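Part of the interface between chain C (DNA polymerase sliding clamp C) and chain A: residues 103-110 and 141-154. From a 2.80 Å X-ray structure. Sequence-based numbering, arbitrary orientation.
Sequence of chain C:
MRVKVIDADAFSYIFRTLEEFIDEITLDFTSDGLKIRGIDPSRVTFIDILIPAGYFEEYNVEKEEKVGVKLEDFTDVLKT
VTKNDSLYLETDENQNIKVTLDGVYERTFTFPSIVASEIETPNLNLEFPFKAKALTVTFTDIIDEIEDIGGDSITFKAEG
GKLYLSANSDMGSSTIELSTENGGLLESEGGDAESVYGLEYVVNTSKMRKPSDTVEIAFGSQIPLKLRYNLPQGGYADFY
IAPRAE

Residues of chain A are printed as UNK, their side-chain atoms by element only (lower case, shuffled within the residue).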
# COMPACT_ATOMS: atom_id res chain seq x y z
N GLY C 103 -32.76 12.22 14.77
CA GLY C 103 -32.33 10.83 14.74
C GLY C 103 -32.06 10.31 16.13
O GLY C 103 -32.96 10.30 16.98
N VAL C 104 -30.83 9.87 16.37
CA VAL C 104 -30.43 9.42 17.70
C VAL C 104 -30.78 10.48 18.74
O VAL C 104 -31.24 10.16 19.84
CB VAL C 104 -28.91 9.14 17.76
CG1 VAL C 104 -28.50 8.77 19.18
CG2 VAL C 104 -28.54 8.04 16.78
N TYR C 105 -30.57 11.74 18.37
CA TYR C 105 -30.97 12.86 19.21
C TYR C 105 -31.45 13.99 18.31
O TYR C 105 -31.11 14.05 17.13
CB TYR C 105 -29.81 13.33 20.08
CG TYR C 105 -28.65 13.91 19.31
CD1 TYR C 105 -27.83 13.09 18.54
CD2 TYR C 105 -28.37 15.26 19.36
CE1 TYR C 105 -26.77 13.62 17.84
CE2 TYR C 105 -27.30 15.80 18.66
CZ TYR C 105 -26.51 14.97 17.90
OH TYR C 105 -25.45 15.49 17.20
N GLU C 106 -32.26 14.89 18.87
CA GLU C 106 -32.79 16.00 18.09
C GLU C 106 -31.92 17.25 18.24
O GLU C 106 -31.48 17.58 19.34
CB GLU C 106 -34.24 16.31 18.50
CG GLU C 106 -34.97 17.24 17.55
CD GLU C 106 -36.42 17.44 17.94
OE1 GLU C 106 -36.73 17.30 19.14
OE2 GLU C 106 -37.24 17.74 17.05
N ARG C 107 -31.68 17.93 17.13
CA ARG C 107 -30.80 19.10 17.12
C ARG C 107 -31.25 20.10 16.06
O ARG C 107 -31.67 19.72 14.97
CB ARG C 107 -29.36 18.66 16.86
CG ARG C 107 -29.20 17.77 15.64
CD ARG C 107 -27.84 17.10 15.61
NE ARG C 107 -27.68 16.22 14.46
CZ ARG C 107 -28.26 15.03 14.34
NH1 ARG C 107 -28.06 14.29 13.25
NH2 ARG C 107 -29.05 14.57 15.29
N THR C 108 -31.16 21.39 16.39
CA THR C 108 -31.60 22.44 15.48
C THR C 108 -30.54 23.52 15.27
O THR C 108 -30.14 24.21 16.21
CB THR C 108 -32.90 23.10 15.96
OG1 THR C 108 -33.98 22.16 15.87
CG2 THR C 108 -33.23 24.32 15.11
N PHE C 109 -30.10 23.66 14.03
CA PHE C 109 -29.18 24.73 13.65
C PHE C 109 -29.97 25.88 13.02
O PHE C 109 -31.00 25.66 12.38
CB PHE C 109 -28.14 24.22 12.66
CG PHE C 109 -27.20 23.19 13.22
CD1 PHE C 109 -27.57 21.86 13.28
CD2 PHE C 109 -25.95 23.55 13.68
CE1 PHE C 109 -26.72 20.91 13.79
CE2 PHE C 109 -25.09 22.61 14.19
CZ PHE C 109 -25.47 21.28 14.25
N THR C 110 -29.48 27.10 13.20
CA THR C 110 -30.13 28.27 12.62
C THR C 110 -29.11 29.15 11.90
O THR C 110 -28.02 29.39 12.41
CB THR C 110 -30.87 29.10 13.68
OG1 THR C 110 -32.09 28.44 14.03
CG2 THR C 110 -31.19 30.48 13.14
N UNK A 141 -20.58 8.07 21.88
CA UNK A 141 -20.70 8.45 20.48
C UNK A 141 -21.63 9.66 20.30
O UNK A 141 -21.36 10.54 19.49
o UNK A 141 -20.50 4.99 19.67
c UNK A 141 -20.15 6.18 19.49
o UNK A 141 -18.98 6.51 19.20
c UNK A 141 -21.20 7.27 19.63
N UNK A 142 -22.71 9.69 21.08
CA UNK A 142 -23.64 10.80 21.03
C UNK A 142 -22.96 12.10 21.43
O UNK A 142 -23.06 13.11 20.74
c UNK A 142 -24.86 10.57 21.94
c UNK A 142 -25.59 9.30 21.53
c UNK A 142 -25.79 11.77 21.90
N UNK A 143 -22.26 12.07 22.56
CA UNK A 143 -21.54 13.24 23.05
C UNK A 143 -20.51 13.70 22.02
O UNK A 143 -20.30 14.90 21.82
c UNK A 143 -21.04 12.25 26.80
c UNK A 143 -21.82 12.59 25.54
c UNK A 143 -22.81 13.72 25.80
c UNK A 143 -20.88 12.96 24.39
N UNK A 144 -19.86 12.74 21.37
CA UNK A 144 -18.91 13.05 20.32
C UNK A 144 -19.61 13.78 19.18
O UNK A 144 -19.09 14.76 18.64
n UNK A 144 -14.52 9.67 17.24
c UNK A 144 -17.14 12.01 18.78
c UNK A 144 -15.25 10.94 17.53
c UNK A 144 -16.45 10.70 18.42
c UNK A 144 -18.25 11.77 19.80
N UNK A 145 -20.79 13.30 18.81
CA UNK A 145 -21.60 13.95 17.78
C UNK A 145 -21.93 15.39 18.18
O UNK A 145 -21.84 16.30 17.36
c UNK A 145 -22.88 13.16 17.51
c UNK A 145 -22.62 11.86 16.78
o UNK A 145 -23.47 10.94 16.87
o UNK A 145 -21.57 11.75 16.12
N UNK A 146 -22.32 15.57 19.43
CA UNK A 146 -22.62 16.90 19.96
C UNK A 146 -21.39 17.79 19.94
O UNK A 146 -21.49 19.00 19.72
c UNK A 146 -23.32 18.22 21.99
c UNK A 146 -25.18 16.02 22.76
c UNK A 146 -23.19 16.83 21.39
c UNK A 146 -24.54 16.11 21.39
N UNK A 147 -20.22 17.20 20.16
CA UNK A 147 -18.97 17.93 20.12
C UNK A 147 -18.72 18.46 18.71
O UNK A 147 -18.28 19.59 18.52
c UNK A 147 -17.82 17.06 20.57
N UNK A 148 -19.00 17.62 17.71
CA UNK A 148 -18.88 18.02 16.32
C UNK A 148 -19.83 19.18 16.00
O UNK A 148 -19.46 20.14 15.33
c UNK A 148 -19.18 16.84 15.40
c UNK A 148 -22.50 15.06 13.94
c UNK A 148 -19.47 17.22 13.96
n UNK A 148 -23.59 15.00 14.69
n UNK A 148 -21.63 16.06 14.10
c UNK A 148 -20.41 16.22 13.32
n UNK A 148 -22.26 14.12 13.04
N UNK A 149 -21.06 19.07 16.49
CA UNK A 149 -22.04 20.13 16.32
C UNK A 149 -21.52 21.44 16.90
O UNK A 149 -21.53 22.47 16.24
c UNK A 149 -24.02 18.56 16.35
o UNK A 149 -25.00 18.04 16.93
c UNK A 149 -23.37 19.76 16.99
o UNK A 149 -23.57 18.12 15.27
N UNK A 150 -21.07 21.38 18.15
CA UNK A 150 -20.58 22.56 18.85
C UNK A 150 -19.37 23.18 18.15
O UNK A 150 -19.18 24.40 18.18
c UNK A 150 -20.24 22.22 20.30
c UNK A 150 -21.43 21.78 21.17
c UNK A 150 -22.41 22.93 21.35
c UNK A 150 -20.96 21.24 22.51
N UNK A 151 -18.55 22.34 17.53
CA UNK A 151 -17.36 22.82 16.84
C UNK A 151 -17.73 23.57 15.56
O UNK A 151 -16.87 24.00 14.80
o UNK A 151 -16.92 20.89 15.43
c UNK A 151 -16.41 21.66 16.50
N UNK A 152 -19.03 23.73 15.34
CA UNK A 152 -19.52 24.44 14.17
C UNK A 152 -19.97 25.86 14.51
O UNK A 152 -19.66 26.80 13.78
c UNK A 152 -20.31 22.44 12.69
c UNK A 152 -20.67 23.68 13.50
c UNK A 152 -19.37 22.80 11.56
c UNK A 152 -21.56 21.77 12.16
N UNK A 153 -20.69 26.01 15.61
CA UNK A 153 -21.35 27.28 15.91
C UNK A 153 -20.71 28.10 17.04
O UNK A 153 -19.75 28.83 16.81
c UNK A 153 -22.84 27.07 16.22
c UNK A 153 -23.60 28.38 16.10
c UNK A 153 -23.44 26.03 15.29
N UNK A 154 -21.25 27.96 18.24
CA UNK A 154 -20.98 28.89 19.32
C UNK A 154 -19.57 28.94 19.88
O UNK A 154 -18.63 28.40 19.29

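Position 141 carries two carbons, the second bearing two oxygens: a carboxylate attached directly to CB, hence aspartate. The side chain of D141(A) makes no contact with residues 103-110, but its O accepts the helical hydrogen bond from N of position 145. Position 142 has three carbons, CB bearing two more, so it is valine. The two methyls of V142(A) meet different residues: CG2 lies 3.8 Å from CG1 of V104(C), and CG1 lies 4.1 Å from CD1 of Y105(C).

Position 143 shows four carbons forked at the second, the pattern of leucine; the CA-to-CB bond of L143(A) points away from chain C. At 144, four carbons in a row end in nitrogen, which defines lysine, and K144(A) extends with all four chi angles t, making no contact. Position 145 repeats the short carboxylate and is aspartate. CB of D145(A) sits 3.5 Å from OH of Y105(C), a packing contact. Position 146 has four carbons forked at CB, one arm two carbons long: isoleucine. Its CG1 packs 3.9 Å from CE2 of Y105(C), so I146(A) continues the apolar surface begun by V142(A) one turn earlier.

A single carbon at 147 is alanine, and A147(A) is out of reach. Position 148 has three carbons, a nitrogen, then a carbon bearing two further nitrogens, a guanidinium and so arginine. The CA-to-CB bond of R148(A) points sideways, yet its end comes nearer: NH2 gives a weak hydrogen bond to OH of Y105(C) at 3.2 Å, with an N-H...acceptor angle of 124°. Position 149 is again a carbon followed by a carboxylate, aspartate. OH of Y105(C) donates to OD2 of D149(A) at 2.6 Å, while OD1 receives NE of R148(A) at 3.1 Å in a salt bridge, so the carboxylate is engaged through both oxygens.

Position 150, four carbons forked at the second, is leucine; L150(A) points away. One carbon and one oxygen at 151 make serine, and OG of S151(A) donates to O of R148(A) at 2.7 Å. Position 152 is leucine by the same fork, and CD1 of L152(A) lies 4.2 Å from CE2 of F109(C). Position 153, with CB bearing two carbons, is valine: CG2 of V153(A) approaches CD2 of F109(C) at 3.9 Å, at the ring edge. Position 154 has no side-chain atoms and is glycine; G154(A) touches nothing here.

Strand 106-110 and the helix run nearly parallel, 5° between directions and 11.1 Å apart at closest approach, a gap that side chains must span. Y105(C) and F109(C) supply most of the area covered on chain C. The tyrosine hydroxyl, accepting from R148(A) and donating to D149(A), anchors the middle. R107(C) approaches the same carboxylate, its CD 3.3 Å from OD2 of D149(A), but NE remains 4.1 Å from that oxygen, beyond a salt bridge. Apolar contacts at V142(A) and V153(A) extend the interface along the chain from this polar center.

Chain A 141-154: DVLKDIARDLSLVG
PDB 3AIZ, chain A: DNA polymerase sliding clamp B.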